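Putative metal resistance protein (Proteus mirabilis, PDB 6C29) probably acts as a membrane-bound protein-disulfide reductase, this piece being its N-terminal periplasmic region of tandem immunoglobulin-fold domains, thought to pass reducing power to the partner protein ScsC. Local coordinates at residues Ala20-Ser25 with Val30-Glu35. Numbering follows the deposited sequence.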
loop_
_atom_site.group_PDB
_atom_site.type_symbol
_atom_site.label_atom_id
_atom_site.label_comp_id
_atom_site.label_asym_id
_atom_site.label_seq_id
_atom_site.Cartn_x
_atom_site.Cartn_y
_atom_site.Cartn_z
ATOM N N ALA A 20 -17.056 0.214 4.796
ATOM C CA ALA A 20 -16.900 1.090 3.661
ATOM C C ALA A 20 -17.956 2.177 3.672
ATOM O O ALA A 20 -19.122 1.919 4.004
ATOM C CB ALA A 20 -16.960 0.322 2.375
ATOM N N THR A 21 -17.535 3.382 3.324
ATOM C CA THR A 21 -18.414 4.533 3.186
ATOM C C THR A 21 -18.083 5.221 1.872
ATOM O O THR A 21 -16.992 5.037 1.342
ATOM C CB THR A 21 -18.248 5.515 4.325
ATOM O OG1 THR A 21 -16.869 5.887 4.446
ATOM C CG2 THR A 21 -18.757 4.896 5.625
ATOM N N ALA A 22 -19.020 5.966 1.320
ATOM C CA ALA A 22 -18.803 6.527 0.008
ATOM C C ALA A 22 -19.609 7.773 -0.256
ATOM O O ALA A 22 -20.617 8.019 0.386
ATOM C CB ALA A 22 -19.121 5.480 -1.057
ATOM N N ASP A 23 -19.119 8.547 -1.215
ATOM C CA ASP A 23 -19.775 9.762 -1.685
ATOM C C ASP A 23 -19.681 9.805 -3.200
ATOM O O ASP A 23 -18.620 9.576 -3.756
ATOM C CB ASP A 23 -19.109 10.976 -1.063
ATOM C CG ASP A 23 -19.872 12.257 -1.307
ATOM O OD1 ASP A 23 -20.997 12.190 -1.840
ATOM O OD2 ASP A 23 -19.340 13.330 -0.959
ATOM N N LYS A 24 -20.807 10.060 -3.871
ATOM C CA LYS A 24 -20.803 10.197 -5.312
ATOM C C LYS A 24 -21.069 11.646 -5.635
ATOM O O LYS A 24 -22.036 12.233 -5.154
ATOM C CB LYS A 24 -21.833 9.275 -5.987
ATOM C CG LYS A 24 -21.766 9.347 -7.512
ATOM C CD LYS A 24 -22.478 8.190 -8.221
ATOM C CE LYS A 24 -23.904 8.458 -8.567
ATOM N NZ LYS A 24 -24.362 7.405 -9.526
ATOM N N SER A 25 -20.204 12.211 -6.462
ATOM C CA SER A 25 -20.344 13.596 -6.885
ATOM C C SER A 25 -21.324 13.710 -8.051
ATOM O O SER A 25 -21.706 12.707 -8.662
ATOM C CB SER A 25 -18.970 14.158 -7.271
ATOM O OG SER A 25 -18.537 13.629 -8.518
ATOM N N VAL A 30 -16.880 8.562 -7.679
ATOM C CA VAL A 30 -17.140 8.044 -6.352
ATOM C C VAL A 30 -15.846 8.025 -5.535
ATOM O O VAL A 30 -14.816 7.571 -6.011
ATOM C CB VAL A 30 -17.753 6.615 -6.392
ATOM C CG1 VAL A 30 -18.177 6.193 -5.037
ATOM C CG2 VAL A 30 -18.951 6.580 -7.334
ATOM N N LYS A 31 -15.934 8.528 -4.308
ATOM C CA LYS A 31 -14.881 8.394 -3.311
ATOM C C LYS A 31 -15.364 7.367 -2.298
ATOM O O LYS A 31 -16.513 7.434 -1.842
ATOM C CB LYS A 31 -14.601 9.735 -2.631
ATOM C CG LYS A 31 -13.909 10.725 -3.539
ATOM C CD LYS A 31 -13.849 12.135 -2.950
ATOM C CE LYS A 31 -13.093 12.238 -1.649
ATOM N NZ LYS A 31 -13.055 13.672 -1.262
ATOM N N ILE A 32 -14.487 6.421 -1.971
ATOM C CA ILE A 32 -14.771 5.336 -1.042
ATOM C C ILE A 32 -13.670 5.301 0.014
ATOM O O ILE A 32 -12.485 5.411 -0.315
ATOM C CB ILE A 32 -14.832 4.007 -1.789
ATOM C CG1 ILE A 32 -15.972 4.043 -2.805
ATOM C CG2 ILE A 32 -15.022 2.853 -0.853
ATOM C CD1 ILE A 32 -15.677 3.207 -3.975
ATOM N N LEU A 33 -14.050 5.126 1.272
ATOM C CA LEU A 33 -13.109 4.852 2.333
ATOM C C LEU A 33 -13.336 3.462 2.816
ATOM O O LEU A 33 -14.437 3.133 3.236
ATOM C CB LEU A 33 -13.268 5.809 3.514
ATOM C CG LEU A 33 -12.692 7.195 3.316
ATOM C CD1 LEU A 33 -13.102 8.094 4.458
ATOM C CD2 LEU A 33 -11.158 7.125 3.244
ATOM N N LEU A 34 -12.309 2.643 2.771
ATOM C CA LEU A 34 -12.361 1.282 3.270
ATOM C C LEU A 34 -11.566 1.202 4.562
ATOM O O LEU A 34 -10.349 1.275 4.537
ATOM C CB LEU A 34 -11.803 0.307 2.253
ATOM C CG LEU A 34 -11.734 -1.116 2.725
ATOM C CD1 LEU A 34 -13.141 -1.657 2.962
ATOM C CD2 LEU A 34 -10.999 -1.960 1.693
ATOM N N GLU A 35 -12.235 1.063 5.699
ATOM C CA GLU A 35 -11.592 0.957 6.994
ATOM C C GLU A 35 -11.427 -0.518 7.350
ATOM O O GLU A 35 -12.360 -1.311 7.180
ATOM C CB GLU A 35 -12.426 1.626 8.091
ATOM C CG GLU A 35 -12.673 3.103 7.875
ATOM C CD GLU A 35 -13.729 3.636 8.839
ATOM O OE1 GLU A 35 -13.379 3.986 10.001
ATOM O OE2 GLU A 35 -14.924 3.624 8.468
HETATM O O HOH W 1 -15.514 3.827 5.946
#
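With chi1 at 54°, T21 holds OG1 between its own backbone N and carbonyl carbon, and the hydroxyl meets CB of L33, 3.7 Å from OG1; on the other face V30, by setting CG2 beside its backbone N, lays that methyl against CG and CD of K24. The two strands form an antiparallel beta hairpin in a sheet of the first immunoglobulin-fold domain, and they illustrate how such a ladder alternates its pairs and its faces. A20 and A22 also bond through their backbones to T5 and A3. T21 with L33 and D23 with K31 are hydrogen-bonded pairs, each closed by two N-H···O=C bonds; the one from K31 N to D23 O spans 2.9 Å and is nearly straight at hydrogen (165°). In the non-hydrogen-bonded pairs between and beyond them, A20 with L34, A22 with I32 and K24 with V30, the CA atoms come closer, and CA of A22 comes within 3.1 Å of K31 O in a CH···O contact. A20, A22, V30, I32 and L34 make their face largely apolar: CB of A22 lies 3.9 Å from CG1 of I32, while I32 and L34 continue onto strand 104-114. K24 lends this face its aliphatic chain, its NZ hydrogen-bonding S102 O. T21, D23 and L33 instead meet helix 137-145, where K31 forms a salt bridge with E138 and a cation-pi contact with Y141. L33 O accepts from T21 N in the carbonyl plane, and a water lies within hydrogen-bonding distance of L33 O, of OE2 of E35, itself salt-bridged to R19, and of T21 OG1, at 2.9 Å.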